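Long-range contact in RagA protein (Porphyromonas gingivalis, PDB 6SLN), which probably imports peptides across the bacterial outer membrane as a TonB-dependent transporter: residues G128-A140 with E973-N985. Residues are numbered along the deposited sequence; the frame is centred on the assembly and turned at random.
Sequences GMQVMTTSGDPTA and EAGGNVGKNQYPN
Asn-985 ND2 has two acceptors. It donates to Thr-133 O at 3.0 Å across the contact, and it also bonds to Asp-971. The amide of Asn-985 lies nearly in plane with the bond to Thr-133. Thr-133 is gripped at both backbone polar atoms, for its N donates to Glu-973 OE1 (2.8 Å, 170° at the hydrogen), on the anti side of the carboxylate. Arg-928 makes a salt bridge with Glu-973 OE2. Thr-134 CG2 rests on the backbone of Glu-973 and Gly-975.

Further along, Gly-136 N donates to Tyr-983 O at 2.7 Å. The N-H meets the oxygen from above the carbonyl plane. Beside it, a water is held between the chain segments: it donates a hydrogen bond to Thr-134 O and accepts one from Tyr-983 N.

The Tyr-983 ring lies against the turn that follows. Its CG stands anti to its backbone N (chi1 -165°), which carries the ring against the backbone of Asp-137. Asp-137 N sits over one face near the rim, 3.4 Å from Tyr-983 CD1. Asp-137 CB makes a CH-pi contact with the same ring, 4.1 Å from its centroid. The Tyr-983 hydroxyl finds its main polar partner in Ala-340. Side-chain turns shape this loop: Ser-135 OG accepts from Asp-137 N in an ST turn, and Asp-137 OD1 accepts from both N and OG1 of Thr-139, the first bond closing an Asx turn.

The contact joins the plug to the barrel. Lys-980 NZ, in the same loop as Tyr-983, hydrogen-bonds to the bound peptide. Strand 129-132 pairs with strand 143-146 of the plug. The short strand 978-979 runs parallel to strand 857-873, and segment 973-985 leads into barrel strand 986-996.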
loop_
_atom_site.group_PDB
_atom_site.type_symbol
_atom_site.label_atom_id
_atom_site.label_comp_id
_atom_site.label_asym_id
_atom_site.label_seq_id
_atom_site.Cartn_x
_atom_site.Cartn_y
_atom_site.Cartn_z
ATOM N N GLY A 128 36.919 23.099 12.456
ATOM C CA GLY A 128 35.790 23.849 11.966
ATOM C C GLY A 128 34.548 23.031 11.692
ATOM O O GLY A 128 33.501 23.612 11.367
ATOM N N MET A 129 34.614 21.709 11.801
ATOM C CA MET A 129 33.462 20.860 11.518
ATOM C C MET A 129 32.921 20.327 12.837
ATOM O O MET A 129 33.645 19.643 13.570
ATOM C CB MET A 129 33.844 19.724 10.569
ATOM C CG MET A 129 32.700 18.808 10.192
ATOM S SD MET A 129 33.304 17.327 9.342
ATOM C CE MET A 129 32.345 17.410 7.843
ATOM N N GLN A 130 31.660 20.665 13.146
ATOM C CA GLN A 130 31.052 20.350 14.442
ATOM C C GLN A 130 30.106 19.160 14.288
ATOM O O GLN A 130 28.983 19.301 13.789
ATOM C CB GLN A 130 30.326 21.559 15.032
ATOM C CG GLN A 130 30.277 21.537 16.563
ATOM C CD GLN A 130 29.338 22.567 17.183
ATOM O OE1 GLN A 130 29.745 23.343 18.052
ATOM N NE2 GLN A 130 28.076 22.567 16.755
ATOM N N VAL A 131 30.559 17.995 14.761
ATOM C CA VAL A 131 29.802 16.747 14.708
ATOM C C VAL A 131 29.109 16.533 16.038
ATOM O O VAL A 131 29.750 16.618 17.090
ATOM C CB VAL A 131 30.713 15.546 14.414
ATOM C CG1 VAL A 131 29.854 14.305 14.249
ATOM C CG2 VAL A 131 31.614 15.806 13.199
ATOM N N MET A 132 27.817 16.210 16.002
ATOM C CA MET A 132 27.122 15.797 17.220
ATOM C C MET A 132 25.969 14.857 16.876
ATOM O O MET A 132 25.192 15.122 15.951
ATOM C CB MET A 132 26.615 17.012 18.017
ATOM C CG MET A 132 27.668 17.638 18.927
ATOM S SD MET A 132 26.994 18.895 20.008
ATOM C CE MET A 132 26.789 20.263 18.876
ATOM N N THR A 133 25.883 13.749 17.605
ATOM C CA THR A 133 24.768 12.813 17.529
ATOM C C THR A 133 24.017 12.886 18.847
ATOM O O THR A 133 24.597 12.628 19.908
ATOM C CB THR A 133 25.257 11.389 17.274
ATOM O OG1 THR A 133 26.370 11.420 16.370
ATOM C CG2 THR A 133 24.138 10.547 16.690
ATOM N N THR A 134 22.745 13.257 18.786
ATOM C CA THR A 134 21.978 13.562 19.983
ATOM C C THR A 134 21.219 12.363 20.533
ATOM O O THR A 134 20.459 12.518 21.495
ATOM C CB THR A 134 20.997 14.695 19.688
ATOM O OG1 THR A 134 20.320 14.425 18.458
ATOM C CG2 THR A 134 21.742 16.035 19.555
ATOM N N SER A 135 21.386 11.187 19.934
ATOM C CA SER A 135 20.729 9.976 20.393
ATOM C C SER A 135 21.670 8.808 20.132
ATOM O O SER A 135 22.358 8.762 19.107
ATOM C CB SER A 135 19.369 9.762 19.702
ATOM O OG SER A 135 18.738 8.559 20.129
ATOM N N GLY A 136 21.734 7.902 21.094
ATOM C CA GLY A 136 22.518 6.695 20.948
ATOM C C GLY A 136 21.799 5.606 20.212
ATOM O O GLY A 136 22.326 4.507 20.036
ATOM N N ASP A 137 20.577 5.901 19.797
ATOM C CA ASP A 137 19.809 5.002 18.960
ATOM C C ASP A 137 20.638 4.575 17.741
ATOM O O ASP A 137 21.191 5.436 17.044
ATOM C CB ASP A 137 18.533 5.723 18.541
ATOM C CG ASP A 137 17.601 4.853 17.757
ATOM O OD1 ASP A 137 18.022 4.347 16.677
ATOM O OD2 ASP A 137 16.435 4.718 18.209
ATOM N N PRO A 138 20.751 3.273 17.459
ATOM C CA PRO A 138 21.636 2.836 16.363
ATOM C C PRO A 138 21.280 3.437 15.019
ATOM O O PRO A 138 22.148 3.496 14.142
ATOM C CB PRO A 138 21.467 1.311 16.346
ATOM C CG PRO A 138 20.826 0.974 17.623
ATOM C CD PRO A 138 20.019 2.152 18.061
ATOM N N THR A 139 20.039 3.883 14.826
ATOM C CA THR A 139 19.644 4.524 13.580
ATOM C C THR A 139 19.720 6.039 13.663
ATOM O O THR A 139 19.115 6.731 12.839
ATOM C CB THR A 139 18.229 4.112 13.168
ATOM O OG1 THR A 139 17.298 4.534 14.167
ATOM C CG2 THR A 139 18.138 2.619 13.005
ATOM N N ALA A 140 20.433 6.571 14.644
ATOM C CA ALA A 140 20.569 8.013 14.744
ATOM C C ALA A 140 21.660 8.507 13.802
ATOM O O ALA A 140 22.725 7.886 13.670
ATOM C CB ALA A 140 20.877 8.437 16.178
ATOM N N GLU A 973 26.033 15.212 25.137
ATOM C CA GLU A 973 25.825 15.311 23.697
ATOM C C GLU A 973 24.365 15.159 23.300
ATOM O O GLU A 973 23.980 15.592 22.212
ATOM C CB GLU A 973 26.658 14.256 22.968
ATOM C CG GLU A 973 26.734 14.428 21.449
ATOM C CD GLU A 973 27.745 13.485 20.819
ATOM O OE1 GLU A 973 27.848 13.422 19.574
ATOM O OE2 GLU A 973 28.450 12.799 21.585
ATOM N N ALA A 974 23.539 14.566 24.148
ATOM C CA ALA A 974 22.232 14.099 23.698
ATOM C C ALA A 974 21.206 15.224 23.793
ATOM O O ALA A 974 20.290 15.220 24.613
ATOM C CB ALA A 974 21.800 12.876 24.494
ATOM N N GLY A 975 21.349 16.180 22.905
ATOM C CA GLY A 975 20.364 17.240 22.811
ATOM C C GLY A 975 20.995 18.536 22.347
ATOM O O GLY A 975 22.203 18.645 22.166
ATOM N N GLY A 976 20.139 19.523 22.150
ATOM C CA GLY A 976 20.643 20.797 21.704
ATOM C C GLY A 976 20.433 21.843 22.765
ATOM O O GLY A 976 21.360 22.206 23.506
ATOM N N ASN A 977 19.202 22.338 22.832
ATOM C CA ASN A 977 18.846 23.343 23.817
ATOM C C ASN A 977 18.201 22.740 25.050
ATOM O O ASN A 977 18.346 23.288 26.157
ATOM C CB ASN A 977 17.911 24.388 23.202
ATOM C CG ASN A 977 16.548 23.838 22.922
ATOM O OD1 ASN A 977 16.418 22.756 22.351
ATOM N ND2 ASN A 977 15.513 24.570 23.330
ATOM N N VAL A 978 17.516 21.614 24.891
ATOM C CA VAL A 978 17.018 20.847 26.025
ATOM C C VAL A 978 17.455 19.405 25.856
ATOM O O VAL A 978 17.316 18.823 24.777
ATOM C CB VAL A 978 15.487 20.945 26.161
ATOM C CG1 VAL A 978 14.811 20.508 24.887
ATOM C CG2 VAL A 978 15.022 20.111 27.319
ATOM N N GLY A 979 18.056 18.852 26.926
ATOM C CA GLY A 979 18.184 17.414 27.078
ATOM C C GLY A 979 16.954 16.915 27.799
ATOM O O GLY A 979 16.566 17.461 28.832
ATOM N N LYS A 980 16.292 15.915 27.221
ATOM C CA LYS A 980 15.084 15.386 27.838
ATOM C C LYS A 980 14.875 13.951 27.380
ATOM O O LYS A 980 14.964 13.670 26.183
ATOM C CB LYS A 980 13.868 16.249 27.488
ATOM C CG LYS A 980 13.726 16.526 26.004
ATOM C CD LYS A 980 12.339 17.028 25.647
ATOM C CE LYS A 980 12.188 17.145 24.113
ATOM N NZ LYS A 980 11.171 18.169 23.672
ATOM N N ASN A 981 14.574 13.067 28.338
ATOM C CA ASN A 981 14.483 11.625 28.133
ATOM C C ASN A 981 15.466 11.146 27.068
ATOM O O ASN A 981 15.064 10.611 26.025
ATOM C CB ASN A 981 13.051 11.206 27.776
ATOM C CG ASN A 981 12.878 9.681 27.780
ATOM O OD1 ASN A 981 13.486 8.972 28.592
ATOM N ND2 ASN A 981 12.074 9.176 26.859
ATOM N N GLN A 982 16.756 11.334 27.322
ATOM C CA GLN A 982 17.759 11.020 26.320
ATOM C C GLN A 982 17.842 9.521 26.065
ATOM O O GLN A 982 17.745 8.706 26.988
ATOM C CB GLN A 982 19.122 11.547 26.752
ATOM C CG GLN A 982 19.122 12.995 27.186
ATOM C CD GLN A 982 20.422 13.360 27.885
ATOM O OE1 GLN A 982 20.867 12.658 28.800
ATOM N NE2 GLN A 982 21.043 14.454 27.454
ATOM N N TYR A 983 17.982 9.164 24.793
ATOM C CA TYR A 983 18.564 7.884 24.418
ATOM C C TYR A 983 20.069 8.134 24.404
ATOM O O TYR A 983 20.597 8.667 23.423
ATOM C CB TYR A 983 18.036 7.402 23.056
ATOM C CG TYR A 983 18.314 5.941 22.756
ATOM C CD1 TYR A 983 19.558 5.370 23.048
ATOM C CD2 TYR A 983 17.341 5.132 22.188
ATOM C CE1 TYR A 983 19.825 4.038 22.785
ATOM C CE2 TYR A 983 17.598 3.776 21.928
ATOM C CZ TYR A 983 18.847 3.234 22.231
ATOM O OH TYR A 983 19.132 1.900 21.981
ATOM N N PRO A 984 20.786 7.813 25.476
ATOM C CA PRO A 984 22.185 8.255 25.580
ATOM C C PRO A 984 23.053 7.596 24.519
ATOM O O PRO A 984 22.754 6.503 24.034
ATOM C CB PRO A 984 22.597 7.807 26.987
ATOM C CG PRO A 984 21.297 7.414 27.695
ATOM C CD PRO A 984 20.360 6.998 26.629
ATOM N N ASN A 985 24.128 8.277 24.138
ATOM C CA ASN A 985 25.123 7.608 23.316
ATOM C C ASN A 985 25.702 6.433 24.088
ATOM O O ASN A 985 25.592 6.340 25.314
ATOM C CB ASN A 985 26.247 8.556 22.901
ATOM C CG ASN A 985 25.881 9.404 21.694
ATOM O OD1 ASN A 985 25.673 8.892 20.590
ATOM N ND2 ASN A 985 25.800 10.713 21.903
HETATM O O HOH W 1 18.524 11.306 23.006
#